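Local atomic coordinates of ATP-dependent Clp protease adapter protein ClpS 2 (Agrobacterium tumefaciens, PDB entry 4YJM), a protein that probably modulates the substrate specificity of ATP-dependent degradation by ClpAP, as an N-end rule adaptor that binds the N-terminal domain of the chaperone ClpA. Residues M27-D31 with V57-H62; A81-T85 with M96-E100. One frame throughout, in Å; residues are numbered along the deposited sequence.

Interaction 1. Residues M27-D31 with V57-H62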
loop_
_atom_site.group_PDB
_atom_site.type_symbol
_atom_site.label_atom_id
_atom_site.label_comp_id
_atom_site.label_asym_id
_atom_site.label_seq_id
_atom_site.Cartn_x
_atom_site.Cartn_y
_atom_site.Cartn_z
ATOM N N MET A 27 1.146 -3.200 -3.378
ATOM C CA MET A 27 -0.063 -2.662 -4.008
ATOM C C MET A 27 -1.018 -2.198 -2.936
ATOM O O MET A 27 -1.282 -2.926 -2.012
ATOM C CB MET A 27 -0.805 -3.723 -4.865
ATOM C CG MET A 27 0.055 -4.495 -5.874
ATOM S SD MET A 27 0.748 -3.372 -7.057
ATOM C CE MET A 27 -0.703 -2.996 -8.078
ATOM N N LEU A 28 -1.553 -1.001 -3.089
ATOM C CA LEU A 28 -2.763 -0.573 -2.384
ATOM C C LEU A 28 -4.017 -0.965 -3.167
ATOM O O LEU A 28 -4.134 -0.654 -4.371
ATOM C CB LEU A 28 -2.726 0.949 -2.189
ATOM C CG LEU A 28 -4.057 1.557 -1.730
ATOM C CD1 LEU A 28 -4.336 1.177 -0.270
ATOM C CD2 LEU A 28 -4.060 3.058 -1.932
ATOM N N LEU A 29 -4.994 -1.584 -2.492
ATOM C CA LEU A 29 -6.270 -1.949 -3.119
ATOM C C LEU A 29 -7.357 -0.925 -2.838
ATOM O O LEU A 29 -7.408 -0.350 -1.760
ATOM C CB LEU A 29 -6.776 -3.321 -2.643
ATOM C CG LEU A 29 -5.826 -4.515 -2.749
ATOM C CD1 LEU A 29 -6.615 -5.797 -2.423
ATOM C CD2 LEU A 29 -5.212 -4.620 -4.139
ATOM N N ASN A 30 -8.224 -0.709 -3.808
ATOM C CA ASN A 30 -9.363 0.176 -3.620
ATOM C C ASN A 30 -10.352 -0.427 -2.650
ATOM O O ASN A 30 -10.486 -1.645 -2.588
ATOM C CB ASN A 30 -10.053 0.455 -4.955
ATOM C CG ASN A 30 -11.263 1.381 -4.815
ATOM O OD1 ASN A 30 -11.132 2.540 -4.420
ATOM N ND2 ASN A 30 -12.444 0.871 -5.162
ATOM N N ASP A 31 -11.017 0.428 -1.874
ATOM C CA ASP A 31 -12.255 0.033 -1.199
ATOM C C ASP A 31 -13.167 1.226 -0.977
ATOM O O ASP A 31 -12.743 2.391 -1.125
ATOM C CB ASP A 31 -11.968 -0.666 0.135
ATOM C CG ASP A 31 -11.456 0.292 1.231
ATOM O OD1 ASP A 31 -12.205 1.177 1.665
ATOM O OD2 ASP A 31 -10.300 0.133 1.661
ATOM N N VAL A 57 -1.929 8.068 -5.593
ATOM C CA VAL A 57 -1.920 6.606 -5.486
ATOM C C VAL A 57 -3.380 6.102 -5.320
ATOM O O VAL A 57 -3.836 5.196 -6.025
ATOM C CB VAL A 57 -1.011 6.127 -4.330
ATOM C CG1 VAL A 57 -1.183 4.621 -4.082
ATOM C CG2 VAL A 57 0.468 6.412 -4.656
ATOM N N MET A 58 -4.124 6.745 -4.440
ATOM C CA MET A 58 -5.556 6.479 -4.297
ATOM C C MET A 58 -6.410 6.655 -5.554
ATOM O O MET A 58 -7.213 5.772 -5.891
ATOM C CB MET A 58 -6.065 7.360 -3.210
ATOM C CG MET A 58 -5.480 6.944 -1.857
ATOM S SD MET A 58 -6.324 7.789 -0.479
ATOM C CE MET A 58 -5.384 9.293 -0.373
ATOM N N MET A 59 -6.311 7.803 -6.208
ATOM C CA MET A 59 -7.017 7.998 -7.464
ATOM C C MET A 59 -6.736 6.843 -8.406
ATOM O O MET A 59 -7.631 6.373 -9.096
ATOM C CB MET A 59 -6.614 9.312 -8.131
ATOM C CG MET A 59 -7.237 10.546 -7.516
ATOM S SD MET A 59 -6.794 12.031 -8.433
ATOM C CE MET A 59 -7.587 11.722 -10.011
ATOM N N THR A 60 -5.494 6.371 -8.427
ATOM C CA THR A 60 -5.136 5.272 -9.315
ATOM C C THR A 60 -5.866 4.000 -8.886
ATOM O O THR A 60 -6.392 3.261 -9.730
ATOM C CB THR A 60 -3.606 5.015 -9.336
ATOM O OG1 THR A 60 -2.939 6.162 -9.878
ATOM C CG2 THR A 60 -3.255 3.810 -10.191
ATOM N N ALA A 61 -5.883 3.753 -7.580
ATOM C CA ALA A 61 -6.494 2.550 -7.049
ATOM C C ALA A 61 -8.005 2.592 -7.338
ATOM O O ALA A 61 -8.596 1.589 -7.746
ATOM C CB ALA A 61 -6.212 2.421 -5.545
ATOM N N HIS A 62 -8.610 3.763 -7.168
ATOM C CA HIS A 62 -10.032 3.948 -7.484
ATOM C C HIS A 62 -10.323 3.704 -8.975
ATOM O O HIS A 62 -11.362 3.142 -9.345
ATOM C CB HIS A 62 -10.482 5.345 -7.102
ATOM C CG HIS A 62 -11.934 5.580 -7.360
ATOM N ND1 HIS A 62 -12.920 5.100 -6.531
ATOM C CD2 HIS A 62 -12.564 6.202 -8.382
ATOM C CE1 HIS A 62 -14.102 5.438 -7.017
ATOM N NE2 HIS A 62 -13.913 6.107 -8.140
HETATM O O HOH W 1 -12.505 5.005 -3.691
#
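Asn-30 lies against helix 51-64, beside Ala-61 and His-62. Its CB rests 3.3 Å from Ala-61 O, a close van der Waals approach. CG is the next atom out. It stands anti to the backbone N (chi1 180°), which carries the amide along the helix surface, and it comes to 3.9 Å from His-62 CA. At the tip, OD1 is 3.5 Å from His-62 CA. OD1 also lies at the edge of the imidazole, near the ring plane. The two side chains run alongside each other and point the same way, but the amide and ring planes are turned 78° apart. No direct hydrogen bond joins them. One water does: it donates to Asn-30 OD1 at 2.9 Å and hydrogen-bonds His-62 ND1 at 2.9 Å. The His-62 ring is exposed and poorly ordered, so the water link is less certain at that end.

Here the central strand 23-29 of the antiparallel sheet gives way to a loop at Asn-30, beside helix 51-64. In ClpS relatives, the pocket for the N-terminal residue of a substrate forms in this region.

Further inside, the contact is apolar. Leu-28 CD2 touches Val-57 CG1 at 3.9 Å and, more loosely, Met-58 CG at 4.1 Å. Ala-61 CB sits 3.9 Å from Leu-28 O, and the chain comes nearest the helix at Asn-30 and Ala-61. The Met-58 side chain bends at chi3 and also touches Val-39 and Thr-40 of helix 36-47.

Interaction 2. Residues A81-T85 with M96-E100; sequences AKEAT and MFTTE
Phe-97 and Ala-84 make the tight part of this contact. Ala-84 CB sits over one face of the phenyl ring, 3.7 Å from its centroid and 19° off the ring normal. This is a CH-pi contact, displaced toward the rim on the CD2-CE2 side. Beside it, Thr-85 OG1 accepts a nearly straight hydrogen bond (164°) from Phe-97 N at 2.9 Å. The same hydroxyl donates to Ala-81 O at 2.8 Å. OG1 lies beside its own backbone N (chi1 -62°) and can therefore reach back one turn. Ala-81 O also accepts from Thr-85 N, and the two donors come from opposite faces of its carbonyl plane.

Residues 81-85 and 97-100 run nearly antiparallel; their helix and strand follow one another in the chain. They pack as helix on sheet in the alpha+beta fold of ClpS. Val-42, Val-46 and Phe-47 of helix 36-47 also touch Ala-84.

Packing is sparser on either side of Phe-97, at Thr-99 and Met-96. Thr-99 CG2 touches Ala-81 CB at 3.9 Å. Met-96 points away from the helix at CB, yet its bent chain brings SD back to 3.9 Å from Thr-85 CG2. Both Met-96 and Thr-85 are partly exposed to solvent.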
loop_
_atom_site.group_PDB
_atom_site.type_symbol
_atom_site.label_atom_id
_atom_site.label_comp_id
_atom_site.label_asym_id
_atom_site.label_seq_id
_atom_site.Cartn_x
_atom_site.Cartn_y
_atom_site.Cartn_z
ATOM N N ALA A 81 3.549 -4.353 3.639
ATOM C CA ALA A 81 2.170 -4.615 3.281
ATOM C C ALA A 81 1.406 -5.044 4.519
ATOM O O ALA A 81 0.274 -4.595 4.753
ATOM C CB ALA A 81 2.063 -5.668 2.163
ATOM N N LYS A 82 2.018 -5.889 5.345
ATOM C CA LYS A 82 1.302 -6.375 6.520
ATOM C C LYS A 82 1.141 -5.272 7.595
ATOM O O LYS A 82 0.097 -5.175 8.217
ATOM C CB LYS A 82 1.993 -7.575 7.130
ATOM C CG LYS A 82 1.389 -8.020 8.490
ATOM C CD LYS A 82 1.737 -9.448 8.837
ATOM C CE LYS A 82 0.988 -9.919 10.089
ATOM N NZ LYS A 82 1.422 -9.170 11.290
ATOM N N GLU A 83 2.158 -4.438 7.811
ATOM C CA GLU A 83 2.037 -3.366 8.816
ATOM C C GLU A 83 0.959 -2.379 8.416
ATOM O O GLU A 83 0.152 -1.947 9.265
ATOM C CB GLU A 83 3.376 -2.622 9.017
ATOM C CG GLU A 83 4.392 -3.461 9.773
ATOM C CD GLU A 83 5.734 -2.733 9.964
ATOM O OE1 GLU A 83 5.887 -1.630 9.405
ATOM O OE2 GLU A 83 6.618 -3.274 10.655
ATOM N N ALA A 84 0.925 -2.040 7.130
ATOM C CA ALA A 84 -0.029 -1.047 6.641
ATOM C C ALA A 84 -1.460 -1.616 6.668
ATOM O O ALA A 84 -2.417 -0.963 7.087
ATOM C CB ALA A 84 0.344 -0.610 5.261
ATOM N N THR A 85 -1.605 -2.854 6.245
ATOM C CA THR A 85 -2.892 -3.524 6.368
ATOM C C THR A 85 -3.382 -3.629 7.808
ATOM O O THR A 85 -4.579 -3.491 8.068
ATOM C CB THR A 85 -2.838 -4.932 5.781
ATOM O OG1 THR A 85 -2.537 -4.873 4.377
ATOM C CG2 THR A 85 -4.135 -5.640 5.966
ATOM N N MET A 96 -6.540 -2.742 2.573
ATOM C CA MET A 96 -5.676 -3.864 2.210
ATOM C C MET A 96 -4.512 -3.490 1.308
ATOM O O MET A 96 -4.699 -2.852 0.255
ATOM C CB MET A 96 -6.529 -4.938 1.496
ATOM C CG MET A 96 -5.738 -6.179 1.056
ATOM S SD MET A 96 -5.095 -7.131 2.445
ATOM C CE MET A 96 -6.605 -7.448 3.313
ATOM N N PHE A 97 -3.303 -3.864 1.745
ATOM C CA PHE A 97 -2.098 -3.805 0.928
ATOM C C PHE A 97 -1.648 -5.231 0.620
ATOM O O PHE A 97 -1.710 -6.086 1.498
ATOM C CB PHE A 97 -0.985 -3.068 1.614
ATOM C CG PHE A 97 -1.254 -1.609 1.824
ATOM C CD1 PHE A 97 -0.579 -0.672 1.078
ATOM C CD2 PHE A 97 -2.159 -1.176 2.801
ATOM C CE1 PHE A 97 -0.809 0.686 1.284
ATOM C CE2 PHE A 97 -2.377 0.168 3.016
ATOM C CZ PHE A 97 -1.717 1.089 2.267
ATOM N N THR A 98 -1.222 -5.481 -0.622
ATOM C CA THR A 98 -0.802 -6.828 -1.035
ATOM C C THR A 98 0.592 -6.753 -1.654
ATOM O O THR A 98 1.090 -5.667 -1.919
ATOM C CB THR A 98 -1.784 -7.446 -2.063
ATOM O OG1 THR A 98 -1.730 -6.670 -3.268
ATOM C CG2 THR A 98 -3.197 -7.396 -1.576
ATOM N N THR A 99 1.231 -7.894 -1.901
ATOM C CA THR A 99 2.451 -7.898 -2.702
ATOM C C THR A 99 2.265 -8.736 -3.952
ATOM O O THR A 99 1.460 -9.657 -3.997
ATOM C CB THR A 99 3.660 -8.458 -1.936
ATOM O OG1 THR A 99 3.488 -9.862 -1.719
ATOM C CG2 THR A 99 3.845 -7.760 -0.587
ATOM N N GLU A 100 3.032 -8.413 -4.978
ATOM C CA GLU A 100 3.082 -9.249 -6.147
ATOM C C GLU A 100 4.434 -9.109 -6.789
ATOM O O GLU A 100 5.063 -8.059 -6.758
ATOM C CB GLU A 100 1.951 -8.933 -7.145
ATOM C CG GLU A 100 2.033 -7.662 -7.855
ATOM C CD GLU A 100 0.814 -7.441 -8.775
ATOM O OE1 GLU A 100 -0.340 -7.497 -8.287
ATOM O OE2 GLU A 100 1.039 -7.222 -9.986
#

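Interactions 1 and 2 come in series along the chain, and their centres are 12 Å apart. They share one three-stranded antiparallel sheet, in the order 66-73, 23-29, 97-101. Interaction 1 sits on the central strand and packs it against helix 51-64. Interaction 2 sits on the outer strand 97-101 and packs it against helix 74-91. The two strands are neighbours: Met-27 N lies 2.9 Å from Thr-98 O, and Leu-29 N lies 3.0 Å from Met-96 O, both probable hydrogen bonds. Leu-28 CD1 also meets Phe-97 CZ at 3.6 Å. They meet on one face of the sheet, the face both helices pack on, so the two contacts belong to one hydrophobic layer.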